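Local coordinates for protein putative fimbrium tip subunit Fim1C (Bacteroides ovatus, PDB 4EPS) that is probably a component of the tip of fimbriae, the surface filaments that mediate cell adhesion and biofilm formation, at residues Phe363-Asp375 against Lys383-Val395. Numbering follows the deposited sequence.
Sequences FTSSYVSVTGYYD and KPLRFLGYNNSEV. With SO4 (sulfate ion), chain H.
The buried ammonium of Lys-383 is gripped by three oxygens of one loop: NZ donates to Thr-371 O (2.7 Å), nearly in line with that carbonyl, to Ser-369 O (2.9 Å) from above its plane, and to Asp-375 OD2 (2.7 Å) in a salt bridge. Bends at chi2 (72°) and chi4 (-67°) curl the lysine chain into this site, where its CE packs on Val-368 CG1. A methionine in its place would probably leave the Asp-375 carboxylate without its countercharge and take from Thr-371 O and Ser-369 O the donor they share. Farther along, the Asn-391 amide pairs with both backbone polar groups of Val-368: OD1 accepts from Val-368 N (3.0 Å) and ND2 donates to Val-368 O (2.8 Å), both bonds nearly straight, with N-H...O angles of 170°. Asn-391 ND2 also reaches Asn-392 OD1, which a water links to Ser-369 O. Val-395 packs CG2 against Tyr-367 CB and its CB against Val-370 CG1, each at 3.8 Å. The contact fastens loop 363-375 to the 3-10 turn 383-385 and the first turns of helix 389-403; helix 354-359 packs against Ser-369, Val-370 and Thr-371, and helix 323-327 touches Tyr-367.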
loop_
_atom_site.group_PDB
_atom_site.type_symbol
_atom_site.label_atom_id
_atom_site.label_comp_id
_atom_site.label_asym_id
_atom_site.label_seq_id
_atom_site.Cartn_x
_atom_site.Cartn_y
_atom_site.Cartn_z
ATOM N N PHE A 363 38.876 16.108 14.893
ATOM C CA PHE A 363 37.618 15.588 14.321
ATOM C C PHE A 363 37.702 14.147 13.801
ATOM O O PHE A 363 36.699 13.646 13.285
ATOM C CB PHE A 363 37.151 16.476 13.142
ATOM C CG PHE A 363 37.150 17.977 13.313
ATOM C CD1 PHE A 363 36.377 18.582 14.297
ATOM C CD2 PHE A 363 37.839 18.793 12.423
ATOM C CE1 PHE A 363 36.360 19.973 14.440
ATOM C CE2 PHE A 363 37.822 20.184 12.562
ATOM C CZ PHE A 363 37.080 20.765 13.568
ATOM N N THR A 364 38.861 13.480 13.931
ATOM C CA THR A 364 39.095 12.148 13.356
ATOM C C THR A 364 38.251 11.020 13.959
ATOM O O THR A 364 38.151 9.959 13.339
ATOM C CB THR A 364 40.580 11.771 13.415
ATOM O OG1 THR A 364 41.017 11.753 14.779
ATOM C CG2 THR A 364 41.444 12.698 12.585
ATOM N N SER A 365 37.651 11.220 15.135
ATOM C CA SER A 365 36.831 10.193 15.784
ATOM C C SER A 365 35.337 10.375 15.492
ATOM O O SER A 365 34.561 9.419 15.628
ATOM C CB SER A 365 37.062 10.216 17.295
ATOM O OG SER A 365 36.696 11.472 17.842
ATOM N N SER A 366 34.931 11.596 15.106
ATOM C CA SER A 366 33.529 11.941 14.882
ATOM C C SER A 366 33.145 12.029 13.394
ATOM O O SER A 366 31.955 12.175 13.081
ATOM C CB SER A 366 33.189 13.257 15.583
ATOM O OG SER A 366 34.182 14.242 15.347
ATOM N N TYR A 367 34.134 11.936 12.485
ATOM C CA TYR A 367 33.898 11.987 11.025
ATOM C C TYR A 367 34.761 10.940 10.338
ATOM O O TYR A 367 35.688 10.417 10.942
ATOM C CB TYR A 367 34.205 13.385 10.423
ATOM C CG TYR A 367 33.410 14.525 11.026
ATOM C CD1 TYR A 367 33.837 15.160 12.189
ATOM C CD2 TYR A 367 32.257 14.999 10.411
ATOM C CE1 TYR A 367 33.091 16.176 12.774
ATOM C CE2 TYR A 367 31.502 16.030 10.982
ATOM C CZ TYR A 367 31.933 16.620 12.164
ATOM O OH TYR A 367 31.246 17.652 12.746
ATOM N N VAL A 368 34.443 10.639 9.075
ATOM C CA VAL A 368 35.216 9.750 8.218
ATOM C C VAL A 368 35.994 10.665 7.262
ATOM O O VAL A 368 35.441 11.657 6.793
ATOM C CB VAL A 368 34.276 8.745 7.464
ATOM C CG1 VAL A 368 35.068 7.837 6.528
ATOM C CG2 VAL A 368 33.469 7.900 8.459
ATOM N N SER A 369 37.249 10.334 6.949
ATOM C CA SER A 369 38.016 11.128 5.993
ATOM C C SER A 369 37.350 11.113 4.605
ATOM O O SER A 369 36.691 10.131 4.238
ATOM C CB SER A 369 39.446 10.617 5.885
ATOM O OG SER A 369 40.093 11.318 4.836
ATOM N N VAL A 370 37.511 12.215 3.847
ATOM C CA VAL A 370 36.985 12.329 2.477
ATOM C C VAL A 370 37.828 11.460 1.506
ATOM O O VAL A 370 37.403 11.226 0.379
ATOM C CB VAL A 370 36.926 13.807 1.981
ATOM C CG1 VAL A 370 35.982 14.649 2.842
ATOM C CG2 VAL A 370 38.331 14.432 1.920
ATOM N N THR A 371 39.027 10.996 1.914
ATOM C CA THR A 371 39.845 10.218 0.980
ATOM C C THR A 371 39.197 8.887 0.571
ATOM O O THR A 371 38.555 8.219 1.376
ATOM C CB THR A 371 41.263 9.972 1.552
ATOM O OG1 THR A 371 42.137 9.622 0.480
ATOM C CG2 THR A 371 41.310 8.918 2.679
ATOM N N GLY A 372 39.374 8.521 -0.683
ATOM C CA GLY A 372 38.992 7.192 -1.125
ATOM C C GLY A 372 40.221 6.298 -1.093
ATOM O O GLY A 372 40.112 5.071 -1.107
ATOM N N TYR A 373 41.415 6.914 -1.029
ATOM C CA TYR A 373 42.666 6.193 -1.256
ATOM C C TYR A 373 43.540 5.908 -0.029
ATOM O O TYR A 373 44.191 4.854 -0.008
ATOM C CB TYR A 373 43.497 6.975 -2.298
ATOM C CG TYR A 373 44.582 6.156 -2.977
ATOM C CD1 TYR A 373 44.319 5.437 -4.143
ATOM C CD2 TYR A 373 45.871 6.109 -2.460
ATOM C CE1 TYR A 373 45.319 4.698 -4.777
ATOM C CE2 TYR A 373 46.873 5.358 -3.076
ATOM C CZ TYR A 373 46.590 4.651 -4.231
ATOM O OH TYR A 373 47.595 3.923 -4.827
ATOM N N TYR A 374 43.623 6.833 0.934
ATOM C CA TYR A 374 44.512 6.689 2.082
ATOM C C TYR A 374 43.764 6.446 3.381
ATOM O O TYR A 374 44.276 6.810 4.436
ATOM C CB TYR A 374 45.362 7.969 2.229
ATOM C CG TYR A 374 46.194 8.281 1.010
ATOM C CD1 TYR A 374 47.395 7.609 0.769
ATOM C CD2 TYR A 374 45.801 9.264 0.105
ATOM C CE1 TYR A 374 48.163 7.886 -0.360
ATOM C CE2 TYR A 374 46.566 9.555 -1.024
ATOM C CZ TYR A 374 47.752 8.873 -1.245
ATOM O OH TYR A 374 48.518 9.164 -2.346
ATOM N N ASP A 375 42.570 5.838 3.330
ATOM C CA ASP A 375 41.783 5.636 4.549
ATOM C C ASP A 375 42.503 4.641 5.486
ATOM O O ASP A 375 43.007 3.628 5.028
ATOM C CB ASP A 375 40.368 5.165 4.220
ATOM C CG ASP A 375 39.449 5.196 5.422
ATOM O OD1 ASP A 375 39.383 4.176 6.143
ATOM O OD2 ASP A 375 38.798 6.239 5.643
ATOM N N LYS A 383 36.823 1.608 0.118
ATOM C CA LYS A 383 36.474 2.984 0.532
ATOM C C LYS A 383 35.738 3.783 -0.601
ATOM O O LYS A 383 34.698 4.370 -0.290
ATOM C CB LYS A 383 37.709 3.745 1.053
ATOM C CG LYS A 383 37.379 5.161 1.571
ATOM C CD LYS A 383 36.619 5.178 2.899
ATOM C CE LYS A 383 36.238 6.594 3.336
ATOM N NZ LYS A 383 37.425 7.432 3.681
ATOM N N PRO A 384 36.163 3.764 -1.894
ATOM C CA PRO A 384 35.412 4.529 -2.924
ATOM C C PRO A 384 34.034 3.972 -3.264
ATOM O O PRO A 384 33.301 4.625 -4.007
ATOM C CB PRO A 384 36.314 4.444 -4.159
ATOM C CG PRO A 384 37.681 4.085 -3.623
ATOM C CD PRO A 384 37.387 3.173 -2.478
ATOM N N LEU A 385 33.657 2.810 -2.718
ATOM C CA LEU A 385 32.320 2.255 -2.996
ATOM C C LEU A 385 31.289 2.572 -1.894
ATOM O O LEU A 385 30.103 2.307 -2.077
ATOM C CB LEU A 385 32.410 0.736 -3.214
ATOM C CG LEU A 385 33.221 0.276 -4.473
ATOM C CD1 LEU A 385 33.226 -1.250 -4.601
ATOM C CD2 LEU A 385 32.682 0.900 -5.754
ATOM N N ARG A 386 31.716 3.188 -0.787
ATOM C CA ARG A 386 30.804 3.509 0.328
ATOM C C ARG A 386 30.005 4.792 0.112
ATOM O O ARG A 386 30.523 5.758 -0.457
ATOM C CB ARG A 386 31.587 3.653 1.657
ATOM C CG ARG A 386 32.562 2.506 1.983
ATOM C CD ARG A 386 31.845 1.164 2.048
ATOM N NE ARG A 386 32.735 0.101 2.517
ATOM C CZ ARG A 386 32.472 -1.190 2.400
ATOM N NH1 ARG A 386 31.377 -1.597 1.769
ATOM N NH2 ARG A 386 33.324 -2.090 2.873
ATOM N N PHE A 387 28.764 4.821 0.628
ATOM C CA PHE A 387 27.897 6.014 0.561
ATOM C C PHE A 387 28.311 6.966 1.655
ATOM O O PHE A 387 27.972 6.724 2.817
ATOM C CB PHE A 387 26.430 5.616 0.774
ATOM C CG PHE A 387 25.689 4.971 -0.363
ATOM C CD1 PHE A 387 26.374 4.427 -1.445
ATOM C CD2 PHE A 387 24.299 4.923 -0.364
ATOM C CE1 PHE A 387 25.686 3.842 -2.505
ATOM C CE2 PHE A 387 23.610 4.328 -1.423
ATOM C CZ PHE A 387 24.306 3.804 -2.490
ATOM N N LEU A 388 29.062 8.025 1.315
ATOM C CA LEU A 388 29.607 8.952 2.329
ATOM C C LEU A 388 29.547 10.408 1.925
ATOM O O LEU A 388 30.227 11.228 2.540
ATOM C CB LEU A 388 31.096 8.572 2.609
ATOM C CG LEU A 388 31.293 7.247 3.379
ATOM C CD1 LEU A 388 32.730 6.777 3.289
ATOM C CD2 LEU A 388 30.845 7.393 4.844
ATOM N N GLY A 389 28.753 10.743 0.903
ATOM C CA GLY A 389 28.673 12.120 0.423
ATOM C C GLY A 389 28.264 13.124 1.489
ATOM O O GLY A 389 28.846 14.208 1.564
ATOM N N TYR A 390 27.284 12.775 2.335
ATOM C CA TYR A 390 26.861 13.730 3.372
ATOM C C TYR A 390 28.039 13.997 4.336
ATOM O O TYR A 390 28.392 15.165 4.587
ATOM C CB TYR A 390 25.599 13.284 4.131
ATOM C CG TYR A 390 25.231 14.373 5.117
ATOM C CD1 TYR A 390 24.630 15.553 4.686
ATOM C CD2 TYR A 390 25.659 14.307 6.444
ATOM C CE1 TYR A 390 24.372 16.604 5.572
ATOM C CE2 TYR A 390 25.422 15.359 7.335
ATOM C CZ TYR A 390 24.788 16.506 6.892
ATOM O OH TYR A 390 24.583 17.556 7.752
ATOM N N ASN A 391 28.678 12.922 4.824
ATOM C CA ASN A 391 29.886 13.018 5.641
ATOM C C ASN A 391 30.889 13.948 4.976
ATOM O O ASN A 391 31.442 14.842 5.630
ATOM C CB ASN A 391 30.516 11.611 5.810
ATOM C CG ASN A 391 31.887 11.661 6.427
ATOM O OD1 ASN A 391 32.026 11.661 7.648
ATOM N ND2 ASN A 391 32.927 11.735 5.599
ATOM N N ASN A 392 31.178 13.700 3.674
ATOM C CA ASN A 392 32.179 14.476 2.939
ATOM C C ASN A 392 31.843 15.971 2.910
ATOM O O ASN A 392 32.769 16.787 3.000
ATOM C CB ASN A 392 32.369 13.928 1.505
ATOM C CG ASN A 392 32.877 12.497 1.511
ATOM O OD1 ASN A 392 33.305 11.966 2.556
ATOM N ND2 ASN A 392 32.740 11.799 0.372
ATOM N N SER A 393 30.542 16.321 2.771
ATOM C CA SER A 393 30.096 17.722 2.775
ATOM C C SER A 393 30.407 18.374 4.128
ATOM O O SER A 393 30.906 19.499 4.171
ATOM C CB SER A 393 28.601 17.809 2.485
ATOM O OG SER A 393 28.233 19.154 2.230
ATOM N N GLU A 394 30.139 17.652 5.239
ATOM C CA GLU A 394 30.403 18.185 6.578
ATOM C C GLU A 394 31.909 18.338 6.819
ATOM O O GLU A 394 32.306 19.320 7.441
ATOM C CB GLU A 394 29.750 17.337 7.677
ATOM C CG GLU A 394 28.260 17.646 7.801
ATOM C CD GLU A 394 27.655 17.430 9.176
ATOM O OE1 GLU A 394 28.351 16.881 10.061
ATOM O OE2 GLU A 394 26.460 17.753 9.353
ATOM N N VAL A 395 32.748 17.413 6.298
ATOM C CA VAL A 395 34.209 17.531 6.459
ATOM C C VAL A 395 34.705 18.730 5.640
ATOM O O VAL A 395 35.534 19.500 6.130
ATOM C CB VAL A 395 34.980 16.232 6.113
ATOM C CG1 VAL A 395 36.496 16.450 6.233
ATOM C CG2 VAL A 395 34.530 15.085 7.016
HETATM S S SO4 H . 32.034 -5.415 2.232
HETATM O O1 SO4 H . 32.532 -6.025 0.994
HETATM O O2 SO4 H . 31.364 -6.423 3.076
HETATM O O3 SO4 H . 33.168 -4.839 2.959
HETATM O O4 SO4 H . 31.061 -4.373 1.879
HETATM O O HOH W 1 29.954 19.676 11.371
HETATM O O HOH W 2 28.070 16.508 12.705
HETATM O O HOH W 3 34.614 9.578 2.423
#